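Local coordinates for protein regulator of chromosome condensation (Saccharomyces cerevisiae, PDB 3OF7) that promotes the exchange of GDP for GTP on the Ran-type GTPases GSP1 and GSP2, binds chromatin and controls RNA metabolism and nuclear transport, at residues S10-N14 with L219-G223; E168-G173 with Q192-V198. All coordinates share one frame. Residue numbers count along the deposited sequence, not the author numbering.

Contact 1: S10-N14 with L219-G223; sequences SHIIN and LDEEG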
ATOM      1  N   SER A  10     -20.900  23.093   5.828  1.00 45.36           N
ATOM      2  CA  SER A  10     -20.898  23.148   4.365  1.00 44.24           C
ATOM      3  C   SER A  10     -19.518  22.898   3.750  1.00 43.26           C
ATOM      4  O   SER A  10     -19.379  22.838   2.525  1.00 43.26           O
ATOM      5  CB  SER A  10     -21.437  24.503   3.894  1.00 44.40           C
ATOM      6  OG  SER A  10     -20.537  25.547   4.227  1.00 44.39           O
ATOM      7  N   HIS A  11     -18.505  22.755   4.601  1.00 42.00           N
ATOM      8  CA  HIS A  11     -17.139  22.491   4.140  1.00 40.54           C
ATOM      9  C   HIS A  11     -16.899  21.024   3.766  1.00 39.23           C
ATOM     10  O   HIS A  11     -15.893  20.702   3.128  1.00 39.18           O
ATOM     11  CB  HIS A  11     -16.124  22.952   5.188  0.60 40.70           C
ATOM     12  CG  HIS A  11     -16.103  24.435   5.396  0.60 41.11           C
ATOM     13  ND1 HIS A  11     -15.272  25.276   4.687  0.60 41.56           N
ATOM     14  CD2 HIS A  11     -16.817  25.228   6.231  0.60 41.29           C
ATOM     15  CE1 HIS A  11     -15.473  26.522   5.078  0.60 41.98           C
ATOM     16  NE2 HIS A  11     -16.404  26.520   6.014  0.60 41.78           N
ATOM     17  N   ILE A  12     -17.825  20.148   4.156  1.00 37.51           N
ATOM     18  CA  ILE A  12     -17.686  18.704   3.940  1.00 35.87           C
ATOM     19  C   ILE A  12     -17.734  18.336   2.454  1.00 34.47           C
ATOM     20  O   ILE A  12     -18.710  18.621   1.758  1.00 34.05           O
ATOM     21  CB  ILE A  12     -18.748  17.902   4.733  1.00 35.95           C
ATOM     22  CG1 ILE A  12     -18.521  18.065   6.235  1.00 35.84           C
ATOM     23  CG2 ILE A  12     -18.722  16.420   4.348  1.00 35.90           C
ATOM     24  CD1 ILE A  12     -19.608  17.448   7.108  1.00 36.21           C
ATOM     25  N   ILE A  13     -16.661  17.713   1.975  1.00 32.74           N
ATOM     26  CA  ILE A  13     -16.606  17.237   0.596  1.00 31.25           C
ATOM     27  C   ILE A  13     -16.394  15.717   0.505  1.00 30.13           C
ATOM     28  O   ILE A  13     -16.618  15.126  -0.550  1.00 30.15           O
ATOM     29  CB  ILE A  13     -15.536  17.995  -0.248  1.00 31.43           C
ATOM     30  CG1 ILE A  13     -14.133  17.855   0.371  1.00 31.20           C
ATOM     31  CG2 ILE A  13     -15.938  19.470  -0.423  1.00 31.75           C
ATOM     32  CD1 ILE A  13     -12.998  18.256  -0.562  1.00 31.25           C
ATOM     33  N   ASN A  14     -15.976  15.102   1.614  1.00 28.79           N
ATOM     34  CA  ASN A  14     -15.683  13.660   1.663  1.00 27.33           C
ATOM     35  C   ASN A  14     -16.496  12.900   2.703  1.00 26.49           C
ATOM     36  O   ASN A  14     -16.717  13.392   3.806  1.00 26.36           O
ATOM     37  CB  ASN A  14     -14.197  13.417   1.966  1.00 26.91           C
ATOM     38  CG  ASN A  14     -13.275  14.099   0.984  1.00 25.74           C
ATOM     39  OD1 ASN A  14     -13.498  14.068  -0.223  1.00 24.83           O
ATOM     40  ND2 ASN A  14     -12.221  14.720   1.502  1.00 25.33           N
ATOM     41  N   LEU A 219      -6.727  12.009   5.734  1.00 16.99           N
ATOM     42  CA  LEU A 219      -7.604  12.953   5.036  1.00 17.02           C
ATOM     43  C   LEU A 219      -8.884  13.116   5.848  1.00 17.67           C
ATOM     44  O   LEU A 219      -9.430  12.129   6.352  1.00 17.39           O
ATOM     45  CB  LEU A 219      -7.948  12.437   3.635  1.00 17.05           C
ATOM     46  CG  LEU A 219      -8.842  13.289   2.722  1.00 16.54           C
ATOM     47  CD1 LEU A 219      -8.218  14.663   2.416  1.00 15.19           C
ATOM     48  CD2 LEU A 219      -9.100  12.527   1.414  1.00 15.34           C
ATOM     49  N   ASP A 220      -9.356  14.352   5.993  1.00 18.60           N
ATOM     50  CA  ASP A 220     -10.605  14.567   6.736  1.00 19.40           C
ATOM     51  C   ASP A 220     -11.768  14.978   5.837  1.00 20.00           C
ATOM     52  O   ASP A 220     -11.597  15.171   4.631  1.00 19.48           O
ATOM     53  CB  ASP A 220     -10.409  15.499   7.945  1.00 19.81           C
ATOM     54  CG  ASP A 220     -10.279  16.961   7.568  1.00 19.89           C
ATOM     55  OD1 ASP A 220     -10.547  17.330   6.406  1.00 19.69           O
ATOM     56  OD2 ASP A 220      -9.900  17.753   8.462  1.00 22.54           O
ATOM     57  N   GLU A 221     -12.951  15.110   6.440  1.00 21.02           N
ATOM     58  CA  GLU A 221     -14.187  15.419   5.710  1.00 22.11           C
ATOM     59  C   GLU A 221     -14.120  16.671   4.841  1.00 22.44           C
ATOM     60  O   GLU A 221     -14.738  16.705   3.780  1.00 22.97           O
ATOM     61  CB  GLU A 221     -15.359  15.568   6.676  1.00 22.22           C
ATOM     62  CG  GLU A 221     -15.726  14.325   7.436  1.00 22.84           C
ATOM     63  CD  GLU A 221     -16.871  14.581   8.393  1.00 25.18           C
ATOM     64  OE1 GLU A 221     -18.028  14.279   8.023  1.00 26.61           O
ATOM     65  OE2 GLU A 221     -16.618  15.101   9.499  1.00 25.17           O
ATOM     66  N   GLU A 222     -13.390  17.696   5.289  1.00 23.02           N
ATOM     67  CA  GLU A 222     -13.300  18.952   4.523  1.00 23.12           C
ATOM     68  C   GLU A 222     -12.184  18.946   3.475  1.00 23.21           C
ATOM     69  O   GLU A 222     -12.056  19.884   2.681  1.00 23.06           O
ATOM     70  CB  GLU A 222     -13.199  20.184   5.449  1.00 23.56           C
ATOM     71  CG  GLU A 222     -11.842  20.388   6.140  0.80 24.76           C
ATOM     72  CD  GLU A 222     -11.654  21.808   6.687  0.70 27.39           C
ATOM     73  OE1 GLU A 222     -12.343  22.735   6.215  1.00 27.82           O
ATOM     74  OE2 GLU A 222     -10.817  21.993   7.597  0.90 28.30           O
ATOM     75  N   GLY A 223     -11.385  17.879   3.456  1.00 22.89           N
ATOM     76  CA  GLY A 223     -10.347  17.744   2.443  1.00 22.14           C
ATOM     77  C   GLY A 223      -8.972  18.203   2.892  1.00 21.59           C
ATOM     78  O   GLY A 223      -8.089  18.407   2.062  1.00 21.64           O
TER
HETATM   79  O   HOH W   1     -18.579  13.031   5.711  1.00 29.98           O
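This is a backbone-led contact between the N-terminal tail and a beta turn of the RCC1-like beta-propeller. Residues 10-14 have no regular structure. They lie against the type I turn Asp-220 to Gly-223, which joins strands 215-220 and 225-229 of one blade. The carbonyl of Glu-221 is the focus. Glu-221 O accepts from Ile-13 N at 2.8 Å and from Asn-14 N at 3.0 Å, so two successive amides of the tail share one acceptor. The turn is closed by Gly-223 N to Asp-220 O (3.0 Å). Gly-223 has a positive phi, and a CB here would clash with Ile-13 CD1. With no CB there, Ile-13 CD1 can come to 4.0 Å from Gly-223 CA. Ile-12 extends along Glu-221, with CD1 3.7 Å from its OE1. The other carboxylate oxygen, OE2, is bound by Asn-205 N. Asn-14 is buried. Its ND2 donates to Asp-220 O on the turn at 3.2 Å, and also to Val-259 O. Asn-14 thus links this turn to the start of strand 259-264 in the next blade. A water donates to both Asn-14 O and Glu-221 OE1, at 2.7 Å each.

Contact 2: E168-G173 with Q192-V198; sequences EVYAWG and QKTPWKV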
ATOM      1  N   GLU A 168     -12.649   8.132  14.610  1.00 22.32           N
ATOM      2  CA  GLU A 168     -11.530   7.933  15.535  1.00 22.49           C
ATOM      3  C   GLU A 168     -10.422   7.089  14.913  1.00 21.95           C
ATOM      4  O   GLU A 168     -10.690   6.195  14.104  1.00 20.82           O
ATOM      5  CB  GLU A 168     -12.006   7.274  16.823  1.00 23.17           C
ATOM      6  CG  GLU A 168     -12.952   8.155  17.652  1.00 25.76           C
ATOM      7  CD  GLU A 168     -13.140   7.664  19.075  1.00 28.27           C
ATOM      8  OE1 GLU A 168     -12.832   6.491  19.366  1.00 30.11           O
ATOM      9  OE2 GLU A 168     -13.604   8.465  19.917  0.70 31.02           O
ATOM     10  N   VAL A 169      -9.187   7.377  15.322  1.00 21.27           N
ATOM     11  CA  VAL A 169      -8.007   6.692  14.807  1.00 20.76           C
ATOM     12  C   VAL A 169      -7.262   6.010  15.953  1.00 20.22           C
ATOM     13  O   VAL A 169      -6.899   6.657  16.935  1.00 19.93           O
ATOM     14  CB  VAL A 169      -7.067   7.690  14.066  1.00 21.01           C
ATOM     15  CG1 VAL A 169      -5.745   7.027  13.688  1.00 21.25           C
ATOM     16  CG2 VAL A 169      -7.748   8.243  12.826  1.00 21.54           C
ATOM     17  N   TYR A 170      -7.051   4.702  15.832  1.00 19.38           N
ATOM     18  CA  TYR A 170      -6.183   3.971  16.754  1.00 19.26           C
ATOM     19  C   TYR A 170      -4.875   3.635  16.049  1.00 18.81           C
ATOM     20  O   TYR A 170      -4.874   3.255  14.879  1.00 19.19           O
ATOM     21  CB  TYR A 170      -6.863   2.706  17.307  1.00 19.12           C
ATOM     22  CG  TYR A 170      -7.740   2.999  18.510  1.00 19.42           C
ATOM     23  CD1 TYR A 170      -8.884   3.789  18.384  1.00 19.37           C
ATOM     24  CD2 TYR A 170      -7.406   2.515  19.778  1.00 20.65           C
ATOM     25  CE1 TYR A 170      -9.680   4.087  19.481  1.00 20.61           C
ATOM     26  CE2 TYR A 170      -8.201   2.802  20.886  1.00 21.50           C
ATOM     27  CZ  TYR A 170      -9.335   3.588  20.727  1.00 21.51           C
ATOM     28  OH  TYR A 170     -10.121   3.877  21.819  1.00 21.82           O
ATOM     29  N   ALA A 171      -3.771   3.807  16.761  1.00 18.34           N
ATOM     30  CA  ALA A 171      -2.444   3.618  16.185  1.00 17.55           C
ATOM     31  C   ALA A 171      -1.541   2.885  17.161  1.00 17.46           C
ATOM     32  O   ALA A 171      -1.767   2.926  18.379  1.00 17.23           O
ATOM     33  CB  ALA A 171      -1.844   4.952  15.780  1.00 17.48           C
ATOM     34  N   TRP A 172      -0.549   2.178  16.615  1.00 16.98           N
ATOM     35  CA  TRP A 172       0.450   1.457  17.413  1.00 16.53           C
ATOM     36  C   TRP A 172       1.724   1.177  16.606  1.00 16.69           C
ATOM     37  O   TRP A 172       1.747   1.347  15.380  1.00 16.05           O
ATOM     38  CB  TRP A 172      -0.129   0.167  18.039  1.00 16.85           C
ATOM     39  CG  TRP A 172      -0.697  -0.879  17.086  1.00 16.20           C
ATOM     40  CD1 TRP A 172      -0.097  -2.052  16.713  1.00 17.13           C
ATOM     41  CD2 TRP A 172      -1.977  -0.861  16.427  1.00 15.49           C
ATOM     42  NE1 TRP A 172      -0.914  -2.761  15.856  1.00 15.55           N
ATOM     43  CE2 TRP A 172      -2.073  -2.051  15.664  1.00 15.78           C
ATOM     44  CE3 TRP A 172      -3.049   0.047  16.400  1.00 16.93           C
ATOM     45  CZ2 TRP A 172      -3.196  -2.356  14.884  1.00 15.18           C
ATOM     46  CZ3 TRP A 172      -4.171  -0.253  15.616  1.00 16.73           C
ATOM     47  CH2 TRP A 172      -4.230  -1.449  14.868  1.00 16.73           C
ATOM     48  N   GLY A 173       2.783   0.774  17.303  1.00 16.30           N
ATOM     49  CA  GLY A 173       4.089   0.538  16.680  1.00 16.15           C
ATOM     50  C   GLY A 173       4.988   1.742  16.896  1.00 16.58           C
ATOM     51  O   GLY A 173       5.002   2.319  17.997  1.00 16.04           O
ATOM     52  N   GLN A 192       4.764   2.034  20.840  1.00 21.27           N
ATOM     53  CA  GLN A 192       3.411   1.753  21.317  1.00 21.35           C
ATOM     54  C   GLN A 192       3.029   0.308  20.999  1.00 21.54           C
ATOM     55  O   GLN A 192       2.765  -0.020  19.845  1.00 21.11           O
ATOM     56  CB  GLN A 192       2.419   2.733  20.668  1.00 20.73           C
ATOM     57  CG  GLN A 192       0.978   2.600  21.150  1.00 21.77           C
ATOM     58  CD  GLN A 192       0.855   2.750  22.655  1.00 21.70           C
ATOM     59  OE1 GLN A 192       1.502   3.613  23.256  1.00 22.11           O
ATOM     60  NE2 GLN A 192       0.032   1.910  23.271  1.00 21.36           N
ATOM     61  N   LYS A 193       3.001  -0.550  22.019  1.00 21.75           N
ATOM     62  CA  LYS A 193       2.829  -1.996  21.813  1.00 22.52           C
ATOM     63  C   LYS A 193       1.371  -2.453  21.643  1.00 22.24           C
ATOM     64  O   LYS A 193       1.115  -3.538  21.126  1.00 22.78           O
ATOM     65  CB  LYS A 193       3.505  -2.785  22.945  1.00 22.81           C
ATOM     66  CG  LYS A 193       5.030  -2.687  22.942  1.00 25.16           C
ATOM     67  CD  LYS A 193       5.654  -3.402  24.136  1.00 29.25           C
ATOM     68  CE  LYS A 193       7.173  -3.404  24.025  1.00 31.75           C
ATOM     69  NZ  LYS A 193       7.832  -3.826  25.299  1.00 34.36           N
ATOM     70  N   THR A 194       0.429  -1.632  22.091  1.00 21.95           N
ATOM     71  CA  THR A 194      -0.997  -1.942  21.956  1.00 21.92           C
ATOM     72  C   THR A 194      -1.718  -0.776  21.277  1.00 21.45           C
ATOM     73  O   THR A 194      -1.245   0.357  21.340  1.00 21.13           O
ATOM     74  CB  THR A 194      -1.646  -2.251  23.328  1.00 22.19           C
ATOM     75  OG1 THR A 194      -1.352  -1.191  24.246  1.00 22.09           O
ATOM     76  CG2 THR A 194      -1.113  -3.575  23.892  1.00 22.95           C
ATOM     77  N   PRO A 195      -2.852  -1.053  20.594  1.00 21.21           N
ATOM     78  CA  PRO A 195      -3.628   0.021  19.981  1.00 20.87           C
ATOM     79  C   PRO A 195      -3.908   1.176  20.953  1.00 21.22           C
ATOM     80  O   PRO A 195      -4.223   0.945  22.118  1.00 20.91           O
ATOM     81  CB  PRO A 195      -4.924  -0.683  19.578  1.00 20.85           C
ATOM     82  CG  PRO A 195      -4.486  -2.070  19.251  1.00 20.44           C
ATOM     83  CD  PRO A 195      -3.368  -2.386  20.211  1.00 20.84           C
ATOM     84  N   TRP A 196      -3.783   2.400  20.448  1.00 21.69           N
ATOM     85  CA  TRP A 196      -3.809   3.615  21.266  1.00 21.87           C
ATOM     86  C   TRP A 196      -4.564   4.693  20.515  1.00 21.84           C
ATOM     87  O   TRP A 196      -4.311   4.927  19.328  1.00 21.82           O
ATOM     88  CB  TRP A 196      -2.364   4.055  21.543  1.00 21.75           C
ATOM     89  CG  TRP A 196      -2.162   5.344  22.305  1.00 21.58           C
ATOM     90  CD1 TRP A 196      -2.213   5.516  23.667  1.00 22.56           C
ATOM     91  CD2 TRP A 196      -1.821   6.621  21.753  1.00 21.55           C
ATOM     92  NE1 TRP A 196      -1.945   6.825  23.987  1.00 21.83           N
ATOM     93  CE2 TRP A 196      -1.697   7.526  22.836  1.00 21.60           C
ATOM     94  CE3 TRP A 196      -1.618   7.095  20.450  1.00 21.23           C
ATOM     95  CZ2 TRP A 196      -1.374   8.872  22.655  1.00 22.06           C
ATOM     96  CZ3 TRP A 196      -1.293   8.438  20.270  1.00 21.67           C
ATOM     97  CH2 TRP A 196      -1.171   9.309  21.372  1.00 22.57           C
ATOM     98  N   LYS A 197      -5.498   5.350  21.205  1.00 21.52           N
ATOM     99  CA  LYS A 197      -6.301   6.399  20.594  1.00 21.39           C
ATOM    100  C   LYS A 197      -5.453   7.633  20.329  1.00 21.63           C
ATOM    101  O   LYS A 197      -4.820   8.173  21.248  1.00 21.89           O
ATOM    102  CB  LYS A 197      -7.496   6.764  21.487  1.00 21.64           C
ATOM    103  CG  LYS A 197      -8.499   7.683  20.811  1.00 22.09           C
ATOM    104  CD  LYS A 197      -9.629   8.099  21.753  1.00 24.87           C
ATOM    105  CE  LYS A 197     -10.525   9.133  21.086  1.00 27.19           C
ATOM    106  NZ  LYS A 197     -11.476   9.773  22.051  1.00 29.47           N
ATOM    107  N   VAL A 198      -5.422   8.062  19.071  1.00 21.20           N
ATOM    108  CA  VAL A 198      -4.664   9.245  18.689  1.00 21.42           C
ATOM    109  C   VAL A 198      -5.518  10.458  19.058  1.00 21.94           C
ATOM    110  O   VAL A 198      -6.676  10.527  18.655  1.00 21.42           O
ATOM    111  CB  VAL A 198      -4.321   9.244  17.181  1.00 21.39           C
ATOM    112  CG1 VAL A 198      -3.524  10.486  16.792  1.00 20.58           C
ATOM    113  CG2 VAL A 198      -3.549   7.979  16.812  1.00 20.83           C
TER
HETATM  114  O   HOH W   2      -8.818   9.446  17.244  1.00 20.72           O
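Strand 169-173 pairs antiparallel with a chain that bends at Thr-194, and side chains fill the hollows on both faces. Pro-195 fills the corner between Trp-172 and Tyr-170, over the face of the first and beside CD2 of the second. Pro-195 CG lies 4.0 Å from the centroid of the six-membered ring of Trp-172, and Pro-195 CB is 4.1 Å from Tyr-170 CD2. Lys-197 lies across Tyr-170, with Lys-197 CB over the ring face at 4.1 Å from the centroid. The extended lysine then runs on to Glu-168, where Lys-197 NZ and Glu-168 OE2 form a salt bridge at 3.3 Å, with a weak hydrogen bond. On the other face, small Ala-171 leaves a hollow for Val-198. Val-198 CG2 is 3.6 Å from Ala-171 CB and 3.9 Å from Val-169 CG1. Trp-228 of the next blade touches both Ala-171 and Val-198. Trp-196 packs edge-to-face on Tyr-185.

The backbones set this register. Ala-171 N donates to Trp-196 O at 2.9 Å, and the return bond from Trp-196 N to Ala-171 O is weak. Val-198 N reaches Val-169 O at 3.0 Å. Before the bend, at the far end of strand 169-173, Gly-173 N bonds Gln-192 O (2.7 Å) and Gln-192 N bonds Gly-173 O (2.9 Å). The register slips by two between these pairs, which is a beta bulge. Gln-192 NE2 spans the bend to Thr-194 O at 2.8 Å. One water bridges Val-169 N and Val-198 O.

Such an antiparallel pairing of the third strand with a short outer strand is typical of a blade in the seven-bladed RCC1 beta-propeller.

From the N terminus, the chain first supplies residues 10-14, well before the first blade strand at 30-34. It then builds the early blades and reaches strand 169-173. Contact 2 closes a short loop there, with 18 residues between its segments, and completes the outer part of one blade. The next blade begins at strand 206-211. Its turn at 219-223 meets the tail in contact 1, closing a loop of 204 residues that encloses all of contact 2. The two contacts do not cross or touch: their centres are 24 Å apart and their nearest atoms about 8 Å. Contact 2 lies within a single blade, whereas contact 1 brings the tail to the neighbouring blade.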